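PDB 1WD5: phosphoribosyltransferase from Thermus thermophilus, which is of unproven function but probably acts as a glycosyltransferase of the phosphoribosyltransferase kind. Local coordinates for residues M1-A9 with A186-V194; G46-V54 with Y109-R118. One frame throughout, in Å; residues are numbered along the deposited sequence.

How the interactions relate
The two contacts illustrate how a phosphoribosyltransferase-like fold holds together parts of its chain that are far apart in sequence. Interaction 1 joins the extreme N-terminus to the loop between strand 171-174 and helix 196-204, at the surface, its centre about 18 Å from the centre of the chain. Interaction 2 is nested within the loop that interaction 1 closes, and binds strand 48-59 of the central sheet to the end of helix 88-112 and the chain beyond it, mostly in the interior. Their centres lie about 23 Å apart and their nearest atoms about 7 Å, without touching. A bound MES molecule, probably from the crystallisation liquor, lies about 5 Å from the side chain of Arg4 in interaction 1.

Interaction 1: M1-A9 with A186-V194; sequences MRFRDRRHA and AYYLDFGEV
Phe3 and Tyr188 form a single beta bridge, through which the N-terminus of this phosphoribosyltransferase-like fold is tied to the loop before helix 196-204. Backbone bonds run both ways across it: Phe3 N donates to Tyr187 O (2.8 Å), and Leu189 N donates to Phe3 O (2.8 Å). One step further on, Asp190 N reaches Arg4 O, and there the N-terminal segment turns into helix 6-17. Asp5 is the N-cap of that helix, its OD1 accepting from His8 N at 2.9 Å.

Apolar contacts gather round the Tyr188 ring. Phe3 CD1 lies over one face, the two rings being inclined at 40° with centroids 5.3 Å apart, while the backbone carbonyl of Asp5 meets the edge. Ala9 CB touches the ring near its phenolic end, and the hydroxyl itself is hydrogen-bonded to Asp128 O. Pro156 adds to this small core, touching Phe3, Ala9 and Tyr188.

Charge and water organise the other end. Extended from CG to NE, the Arg6 chain carries its guanidinium past Tyr188 into a slot between Phe191, on which it lies flat with the planes 20° apart, and Val194 CG2 on the opposite face. Stacking and hydrogen bonding together hold the group: NH1 donates to Gly192 O in the carbonyl plane, NH2 makes a weak second bond to the same oxygen, and NE is salt-bridged to Asp128. Asp190 OD1 shapes the loop here by accepting from Gly192 N in an Asx turn. A water donates to Asp5 OD2 and Asp190 OD2, probably easing the repulsion between these like charges. Another accepts from Arg6 N at 2.9 Å and donates to Asp190 O at 2.9 Å.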
loop_
_atom_site.group_PDB
_atom_site.type_symbol
_atom_site.label_atom_id
_atom_site.label_comp_id
_atom_site.label_asym_id
_atom_site.label_seq_id
_atom_site.Cartn_x
_atom_site.Cartn_y
_atom_site.Cartn_z
HETATM N N MSE A 1 -10.929 -17.952 -3.126
HETATM C CA MSE A 1 -9.870 -18.481 -4.037
HETATM C C MSE A 1 -8.800 -19.187 -3.202
HETATM O O MSE A 1 -9.036 -19.518 -2.038
HETATM C CB MSE A 1 -9.256 -17.326 -4.838
HETATM C CG MSE A 1 -8.480 -17.753 -6.074
HETATM SE SE MSE A 1 -8.250 -16.393 -7.247
HETATM C CE MSE A 1 -9.685 -16.599 -8.318
ATOM N N ARG A 2 -7.631 -19.429 -3.789
ATOM C CA ARG A 2 -6.546 -20.095 -3.067
ATOM C C ARG A 2 -5.259 -20.054 -3.884
ATOM O O ARG A 2 -5.076 -20.842 -4.810
ATOM C CB ARG A 2 -6.928 -21.547 -2.771
ATOM C CG ARG A 2 -5.904 -22.313 -1.946
ATOM C CD ARG A 2 -5.934 -21.910 -0.479
ATOM N NE ARG A 2 -5.035 -22.742 0.317
ATOM C CZ ARG A 2 -4.930 -22.678 1.638
ATOM N NH1 ARG A 2 -5.669 -21.818 2.317
ATOM N NH2 ARG A 2 -4.083 -23.472 2.281
ATOM N N PHE A 3 -4.369 -19.135 -3.530
ATOM C CA PHE A 3 -3.105 -18.982 -4.241
ATOM C C PHE A 3 -2.006 -19.873 -3.669
ATOM O O PHE A 3 -1.978 -20.135 -2.469
ATOM C CB PHE A 3 -2.652 -17.518 -4.184
ATOM C CG PHE A 3 -3.740 -16.532 -4.513
ATOM C CD1 PHE A 3 -4.427 -15.874 -3.504
ATOM C CD2 PHE A 3 -4.088 -16.275 -5.837
ATOM C CE1 PHE A 3 -5.450 -14.968 -3.806
ATOM C CE2 PHE A 3 -5.106 -15.377 -6.149
ATOM C CZ PHE A 3 -5.790 -14.722 -5.132
ATOM N N ARG A 4 -1.098 -20.326 -4.532
ATOM C CA ARG A 4 0.016 -21.165 -4.095
ATOM C C ARG A 4 0.916 -20.344 -3.182
ATOM O O ARG A 4 1.336 -20.810 -2.126
ATOM C CB ARG A 4 0.845 -21.659 -5.288
ATOM C CG ARG A 4 0.093 -22.519 -6.306
ATOM C CD ARG A 4 1.078 -23.222 -7.244
ATOM N NE ARG A 4 1.909 -22.283 -7.996
ATOM C CZ ARG A 4 1.540 -21.699 -9.134
ATOM N NH1 ARG A 4 0.357 -21.959 -9.668
ATOM N NH2 ARG A 4 2.348 -20.835 -9.731
ATOM N N ASP A 5 1.211 -19.119 -3.614
ATOM C CA ASP A 5 2.057 -18.191 -2.868
ATOM C C ASP A 5 1.872 -16.765 -3.391
ATOM O O ASP A 5 1.046 -16.518 -4.274
ATOM C CB ASP A 5 3.536 -18.600 -2.969
ATOM C CG ASP A 5 3.970 -18.913 -4.395
ATOM O OD1 ASP A 5 3.605 -18.157 -5.320
ATOM O OD2 ASP A 5 4.692 -19.913 -4.589
ATOM N N ARG A 6 2.640 -15.827 -2.849
ATOM C CA ARG A 6 2.529 -14.433 -3.260
ATOM C C ARG A 6 2.943 -14.158 -4.711
ATOM O O ARG A 6 2.406 -13.250 -5.342
ATOM C CB ARG A 6 3.319 -13.539 -2.300
ATOM C CG ARG A 6 2.766 -13.516 -0.867
ATOM C CD ARG A 6 3.545 -12.528 -0.008
ATOM N NE ARG A 6 3.131 -12.520 1.398
ATOM C CZ ARG A 6 3.509 -13.425 2.296
ATOM N NH1 ARG A 6 4.309 -14.424 1.945
ATOM N NH2 ARG A 6 3.115 -13.313 3.555
ATOM N N ARG A 7 3.881 -14.936 -5.244
ATOM C CA ARG A 7 4.313 -14.754 -6.633
ATOM C C ARG A 7 3.175 -15.155 -7.570
ATOM O O ARG A 7 2.941 -14.514 -8.596
ATOM C CB ARG A 7 5.548 -15.616 -6.937
ATOM C CG ARG A 7 6.844 -15.126 -6.295
ATOM C CD ARG A 7 7.492 -14.028 -7.113
ATOM N NE ARG A 7 8.576 -13.356 -6.401
ATOM C CZ ARG A 7 9.099 -12.194 -6.784
ATOM N NH1 ARG A 7 8.639 -11.596 -7.875
ATOM N NH2 ARG A 7 10.044 -11.609 -6.062
ATOM N N HIS A 8 2.476 -16.226 -7.207
ATOM C CA HIS A 8 1.349 -16.732 -7.984
ATOM C C HIS A 8 0.242 -15.685 -8.046
ATOM O O HIS A 8 -0.325 -15.427 -9.103
ATOM C CB HIS A 8 0.793 -18.000 -7.336
ATOM C CG HIS A 8 -0.375 -18.591 -8.064
ATOM N ND1 HIS A 8 -1.290 -19.422 -7.452
ATOM C CD2 HIS A 8 -0.757 -18.502 -9.361
ATOM C CE1 HIS A 8 -2.185 -19.819 -8.339
ATOM N NE2 HIS A 8 -1.884 -19.276 -9.505
ATOM N N ALA A 9 -0.070 -15.087 -6.900
ATOM C CA ALA A 9 -1.111 -14.069 -6.841
ATOM C C ALA A 9 -0.672 -12.847 -7.639
ATOM O O ALA A 9 -1.491 -12.186 -8.279
ATOM C CB ALA A 9 -1.384 -13.679 -5.389
ATOM N N ALA A 186 -5.432 -17.011 5.011
ATOM C CA ALA A 186 -6.241 -18.186 4.725
ATOM C C ALA A 186 -6.329 -18.473 3.224
ATOM O O ALA A 186 -6.672 -19.583 2.827
ATOM C CB ALA A 186 -7.644 -18.013 5.308
ATOM N N TYR A 187 -6.002 -17.490 2.389
ATOM C CA TYR A 187 -6.096 -17.698 0.950
ATOM C C TYR A 187 -4.781 -18.007 0.249
ATOM O O TYR A 187 -4.704 -17.971 -0.982
ATOM C CB TYR A 187 -6.778 -16.493 0.303
ATOM C CG TYR A 187 -8.121 -16.199 0.931
ATOM C CD1 TYR A 187 -8.232 -15.311 1.998
ATOM C CD2 TYR A 187 -9.270 -16.875 0.514
ATOM C CE1 TYR A 187 -9.452 -15.102 2.643
ATOM C CE2 TYR A 187 -10.497 -16.675 1.152
ATOM C CZ TYR A 187 -10.575 -15.788 2.217
ATOM O OH TYR A 187 -11.772 -15.596 2.864
ATOM N N TYR A 188 -3.756 -18.329 1.032
ATOM C CA TYR A 188 -2.444 -18.662 0.493
ATOM C C TYR A 188 -1.948 -20.006 1.045
ATOM O O TYR A 188 -1.968 -20.234 2.261
ATOM C CB TYR A 188 -1.421 -17.579 0.847
ATOM C CG TYR A 188 -1.566 -16.269 0.092
ATOM C CD1 TYR A 188 -2.401 -15.253 0.559
ATOM C CD2 TYR A 188 -0.842 -16.040 -1.082
ATOM C CE1 TYR A 188 -2.507 -14.038 -0.127
ATOM C CE2 TYR A 188 -0.945 -14.838 -1.771
ATOM C CZ TYR A 188 -1.775 -13.842 -1.292
ATOM O OH TYR A 188 -1.874 -12.649 -1.980
ATOM N N LEU A 189 -1.507 -20.897 0.162
ATOM C CA LEU A 189 -0.999 -22.184 0.623
ATOM C C LEU A 189 0.303 -21.912 1.367
ATOM O O LEU A 189 0.557 -22.468 2.436
ATOM C CB LEU A 189 -0.741 -23.123 -0.556
ATOM C CG LEU A 189 -0.146 -24.487 -0.195
ATOM C CD1 LEU A 189 -1.113 -25.258 0.707
ATOM C CD2 LEU A 189 0.139 -25.274 -1.469
ATOM N N ASP A 190 1.119 -21.040 0.790
ATOM C CA ASP A 190 2.391 -20.654 1.384
ATOM C C ASP A 190 2.301 -19.185 1.778
ATOM O O ASP A 190 2.365 -18.299 0.921
ATOM C CB ASP A 190 3.527 -20.860 0.376
ATOM C CG ASP A 190 4.856 -20.255 0.836
ATOM O OD1 ASP A 190 4.930 -19.712 1.963
ATOM O OD2 ASP A 190 5.833 -20.324 0.059
ATOM N N PHE A 191 2.140 -18.934 3.075
ATOM C CA PHE A 191 2.041 -17.573 3.583
ATOM C C PHE A 191 3.225 -17.310 4.504
ATOM O O PHE A 191 3.078 -16.729 5.576
ATOM C CB PHE A 191 0.722 -17.396 4.346
ATOM C CG PHE A 191 0.311 -15.958 4.532
ATOM C CD1 PHE A 191 0.128 -15.125 3.431
ATOM C CD2 PHE A 191 0.092 -15.442 5.804
ATOM C CE1 PHE A 191 -0.270 -13.795 3.593
ATOM C CE2 PHE A 191 -0.307 -14.111 5.982
ATOM C CZ PHE A 191 -0.488 -13.286 4.874
ATOM N N GLY A 192 4.404 -17.742 4.072
ATOM C CA GLY A 192 5.601 -17.558 4.871
ATOM C C GLY A 192 5.970 -16.110 5.158
ATOM O O GLY A 192 5.567 -15.189 4.448
ATOM N N GLU A 193 6.762 -15.924 6.208
ATOM C CA GLU A 193 7.226 -14.609 6.637
ATOM C C GLU A 193 8.159 -13.947 5.616
ATOM O O GLU A 193 9.012 -14.605 5.021
ATOM C CB GLU A 193 7.952 -14.764 7.979
ATOM C CG GLU A 193 8.777 -13.573 8.460
ATOM C CD GLU A 193 7.946 -12.333 8.733
ATOM O OE1 GLU A 193 6.776 -12.473 9.145
ATOM O OE2 GLU A 193 8.473 -11.215 8.552
ATOM N N VAL A 194 7.981 -12.642 5.415
ATOM C CA VAL A 194 8.829 -11.857 4.515
ATOM C C VAL A 194 9.503 -10.826 5.425
ATOM O O VAL A 194 8.853 -9.911 5.929
ATOM C CB VAL A 194 7.996 -11.144 3.426
ATOM C CG1 VAL A 194 8.886 -10.201 2.616
ATOM C CG2 VAL A 194 7.364 -12.184 2.492
HETATM O O HOH W 1 -3.590 -21.178 5.020
HETATM O O HOH W 2 5.639 -21.603 -2.517
HETATM O O HOH W 3 4.127 -16.518 -0.472
#

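Interaction 2: G46-V54 with Y109-R118; sequences GGELDVVLV and YRRVRPKAAR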
loop_
_atom_site.group_PDB
_atom_site.type_symbol
_atom_site.label_atom_id
_atom_site.label_comp_id
_atom_site.label_asym_id
_atom_site.label_seq_id
_atom_site.Cartn_x
_atom_site.Cartn_y
_atom_site.Cartn_z
ATOM N N GLY A 46 6.142 -4.647 -16.956
ATOM C CA GLY A 46 7.220 -3.829 -17.477
ATOM C C GLY A 46 7.254 -2.490 -16.763
ATOM O O GLY A 46 7.611 -1.462 -17.347
ATOM N N GLY A 47 6.870 -2.499 -15.490
ATOM C CA GLY A 47 6.864 -1.277 -14.709
ATOM C C GLY A 47 8.061 -1.171 -13.781
ATOM O O GLY A 47 9.046 -1.899 -13.928
ATOM N N GLU A 48 7.961 -0.264 -12.815
ATOM C CA GLU A 48 9.027 -0.025 -11.849
ATOM C C GLU A 48 8.541 -0.287 -10.421
ATOM O O GLU A 48 7.511 0.233 -10.000
ATOM C CB GLU A 48 9.515 1.419 -11.992
ATOM C CG GLU A 48 10.452 1.890 -10.897
ATOM C CD GLU A 48 11.101 3.223 -11.225
ATOM O OE1 GLU A 48 10.407 4.102 -11.777
ATOM O OE2 GLU A 48 12.302 3.394 -10.924
ATOM N N LEU A 49 9.295 -1.087 -9.674
ATOM C CA LEU A 49 8.918 -1.434 -8.306
ATOM C C LEU A 49 9.519 -0.535 -7.233
ATOM O O LEU A 49 10.683 -0.145 -7.302
ATOM C CB LEU A 49 9.298 -2.893 -8.026
ATOM C CG LEU A 49 9.037 -3.532 -6.653
ATOM C CD1 LEU A 49 10.058 -3.056 -5.643
ATOM C CD2 LEU A 49 7.621 -3.217 -6.196
ATOM N N ASP A 50 8.699 -0.198 -6.246
ATOM C CA ASP A 50 9.142 0.606 -5.115
ATOM C C ASP A 50 8.208 0.297 -3.960
ATOM O O ASP A 50 7.216 -0.421 -4.117
ATOM C CB ASP A 50 9.119 2.111 -5.434
ATOM C CG ASP A 50 9.861 2.940 -4.389
ATOM O OD1 ASP A 50 10.527 2.351 -3.511
ATOM O OD2 ASP A 50 9.790 4.184 -4.445
ATOM N N VAL A 51 8.534 0.825 -2.792
ATOM C CA VAL A 51 7.722 0.586 -1.620
ATOM C C VAL A 51 7.038 1.886 -1.216
ATOM O O VAL A 51 7.566 2.973 -1.456
ATOM C CB VAL A 51 8.601 0.093 -0.457
ATOM C CG1 VAL A 51 9.661 1.145 -0.135
ATOM C CG2 VAL A 51 7.754 -0.193 0.759
ATOM N N VAL A 52 5.852 1.773 -0.630
ATOM C CA VAL A 52 5.142 2.951 -0.161
ATOM C C VAL A 52 5.311 2.898 1.345
ATOM O O VAL A 52 5.007 1.884 1.978
ATOM C CB VAL A 52 3.641 2.940 -0.563
ATOM C CG1 VAL A 52 2.957 1.681 -0.072
ATOM C CG2 VAL A 52 2.957 4.181 -0.010
ATOM N N LEU A 53 5.827 3.985 1.907
ATOM C CA LEU A 53 6.099 4.072 3.335
ATOM C C LEU A 53 5.236 5.143 3.988
ATOM O O LEU A 53 5.501 6.341 3.854
ATOM C CB LEU A 53 7.585 4.377 3.529
ATOM C CG LEU A 53 8.502 3.264 2.996
ATOM C CD1 LEU A 53 9.914 3.785 2.742
ATOM C CD2 LEU A 53 8.520 2.124 4.006
ATOM N N VAL A 54 4.209 4.696 4.703
ATOM C CA VAL A 54 3.268 5.599 5.351
ATOM C C VAL A 54 2.729 5.006 6.654
ATOM O O VAL A 54 2.900 3.814 6.920
ATOM C CB VAL A 54 2.061 5.860 4.424
ATOM C CG1 VAL A 54 2.531 6.394 3.079
ATOM C CG2 VAL A 54 1.290 4.567 4.221
ATOM N N TYR A 109 15.459 1.084 3.919
ATOM C CA TYR A 109 14.950 0.763 2.588
ATOM C C TYR A 109 15.496 1.775 1.574
ATOM O O TYR A 109 15.904 1.405 0.471
ATOM C CB TYR A 109 13.418 0.804 2.555
ATOM C CG TYR A 109 12.701 -0.347 3.249
ATOM C CD1 TYR A 109 11.305 -0.382 3.295
ATOM C CD2 TYR A 109 13.402 -1.394 3.844
ATOM C CE1 TYR A 109 10.626 -1.422 3.912
ATOM C CE2 TYR A 109 12.729 -2.451 4.467
ATOM C CZ TYR A 109 11.339 -2.454 4.496
ATOM O OH TYR A 109 10.649 -3.484 5.096
ATOM N N ARG A 110 15.508 3.051 1.948
ATOM C CA ARG A 110 15.989 4.090 1.042
ATOM C C ARG A 110 17.486 4.014 0.795
ATOM O O ARG A 110 17.984 4.567 -0.183
ATOM C CB ARG A 110 15.603 5.480 1.560
ATOM C CG ARG A 110 14.100 5.762 1.475
ATOM C CD ARG A 110 13.585 5.512 0.062
ATOM N NE ARG A 110 12.125 5.519 -0.041
ATOM C CZ ARG A 110 11.448 4.805 -0.936
ATOM N NH1 ARG A 110 12.107 4.035 -1.791
ATOM N NH2 ARG A 110 10.123 4.862 -0.990
ATOM N N ARG A 111 18.206 3.326 1.674
ATOM C CA ARG A 111 19.640 3.181 1.494
ATOM C C ARG A 111 19.931 2.238 0.324
ATOM O O ARG A 111 20.949 2.382 -0.353
ATOM C CB ARG A 111 20.280 2.646 2.770
ATOM C CG ARG A 111 21.795 2.503 2.702
ATOM C CD ARG A 111 22.364 2.442 4.106
ATOM N NE ARG A 111 22.053 3.666 4.833
ATOM C CZ ARG A 111 21.590 3.703 6.080
ATOM N NH1 ARG A 111 21.383 2.574 6.745
ATOM N NH2 ARG A 111 21.331 4.869 6.661
ATOM N N VAL A 112 19.035 1.284 0.080
ATOM C CA VAL A 112 19.218 0.331 -1.015
ATOM C C VAL A 112 18.442 0.677 -2.289
ATOM O O VAL A 112 18.768 0.181 -3.364
ATOM C CB VAL A 112 18.839 -1.109 -0.586
ATOM C CG1 VAL A 112 19.701 -1.546 0.578
ATOM C CG2 VAL A 112 17.370 -1.179 -0.208
ATOM N N ARG A 113 17.410 1.514 -2.173
ATOM C CA ARG A 113 16.620 1.923 -3.340
ATOM C C ARG A 113 15.936 3.262 -3.056
ATOM O O ARG A 113 15.052 3.354 -2.204
ATOM C CB ARG A 113 15.609 0.814 -3.713
ATOM C CG ARG A 113 14.123 1.199 -3.807
ATOM C CD ARG A 113 13.827 2.209 -4.901
ATOM N NE ARG A 113 13.138 1.670 -6.075
ATOM C CZ ARG A 113 13.059 2.330 -7.228
ATOM N NH1 ARG A 113 13.623 3.526 -7.330
ATOM N NH2 ARG A 113 12.433 1.805 -8.273
ATOM N N PRO A 114 16.361 4.326 -3.764
ATOM C CA PRO A 114 15.811 5.675 -3.602
ATOM C C PRO A 114 14.364 5.765 -4.053
ATOM O O PRO A 114 13.932 5.014 -4.927
ATOM C CB PRO A 114 16.741 6.530 -4.461
ATOM C CG PRO A 114 17.080 5.599 -5.581
ATOM C CD PRO A 114 17.369 4.305 -4.840
ATOM N N LYS A 115 13.616 6.685 -3.454
ATOM C CA LYS A 115 12.213 6.855 -3.804
ATOM C C LYS A 115 12.041 7.191 -5.279
ATOM O O LYS A 115 12.616 8.161 -5.775
ATOM C CB LYS A 115 11.584 7.958 -2.954
ATOM C CG LYS A 115 10.119 8.198 -3.276
ATOM C CD LYS A 115 9.503 9.255 -2.378
ATOM C CE LYS A 115 8.024 9.409 -2.698
ATOM N NZ LYS A 115 7.362 10.408 -1.828
ATOM N N ALA A 116 11.250 6.384 -5.980
ATOM C CA ALA A 116 11.001 6.609 -7.398
ATOM C C ALA A 116 9.972 7.721 -7.555
ATOM O O ALA A 116 9.085 7.875 -6.716
ATOM C CB ALA A 116 10.490 5.327 -8.053
ATOM N N ALA A 117 10.097 8.496 -8.629
ATOM C CA ALA A 117 9.174 9.593 -8.894
ATOM C C ALA A 117 7.769 9.046 -9.118
ATOM O O ALA A 117 7.600 7.943 -9.643
ATOM C CB ALA A 117 9.637 10.383 -10.123
ATOM N N ARG A 118 6.762 9.815 -8.716
ATOM C CA ARG A 118 5.371 9.401 -8.873
ATOM C C ARG A 118 4.538 10.440 -9.617
ATOM O O ARG A 118 3.527 10.113 -10.240
ATOM C CB ARG A 118 4.763 9.131 -7.495
ATOM C CG ARG A 118 5.488 8.024 -6.744
ATOM C CD ARG A 118 5.204 8.038 -5.252
ATOM N NE ARG A 118 5.962 6.989 -4.574
ATOM C CZ ARG A 118 5.964 6.785 -3.263
ATOM N NH1 ARG A 118 5.245 7.564 -2.466
ATOM N NH2 ARG A 118 6.684 5.796 -2.750
HETATM O O HOH W 4 14.433 4.854 -9.728
HETATM O O HOH W 5 6.243 6.299 0.183
#
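With CG anti to the backbone N (chi1 -167°), Asp50 turns its carboxylate from strand 48-59 toward Arg110, with Arg113 and Arg118 at longer range. Arg113 is bent at chi2 (63°) and again at chi3, which lays its guanidinium over the Asp50 carboxylate, a pairing of charges only, and brings the edge up to Glu48 and Leu49. The result is a salt-bridge network on one side of a strand in the central sheet of the phosphoribosyltransferase-like fold.

The two Asp50 oxygens divide the work. OD1 offers its syn lone pair to Arg110 NH1 at 2.9 Å, with the oxygen close to the guanidinium plane. OD2 is met from above the carboxylate plane by Ala116 N at 3.1 Å, a main-chain N-H held by a side-chain oxygen, which ties the loop beyond the helix to the strand; Arg118 NH2 adds a long salt bridge to the same oxygen. Arg110 NH1 also donates to Arg113 O, and its NE is paired with Glu72, so this guanidinium is held from several directions.

Arg113 NH2 serves two acceptors: Glu48 OE2, along a practically straight bond (179°) in the guanidinium plane, and Leu49 O at 2.8 Å. Its NH1 turns back to Pro114 O, and a water joins NH1 to Glu48 OE2. Such a concentration of charge is probably offset in part by further salt bridges, of Glu48 with Arg121 and of Lys115 and Arg118 with Glu146.

Beside the polar network, Leu53 CD2 packs on Tyr109 CD1 at 3.8 Å, with Val51 CG1 close by; the tyrosine hydroxyl is hydrogen-bonded to Asp196 OD1. Farther along, one water accepts from both Leu53 N (2.9 Å) and Arg118 NH2 (3.0 Å).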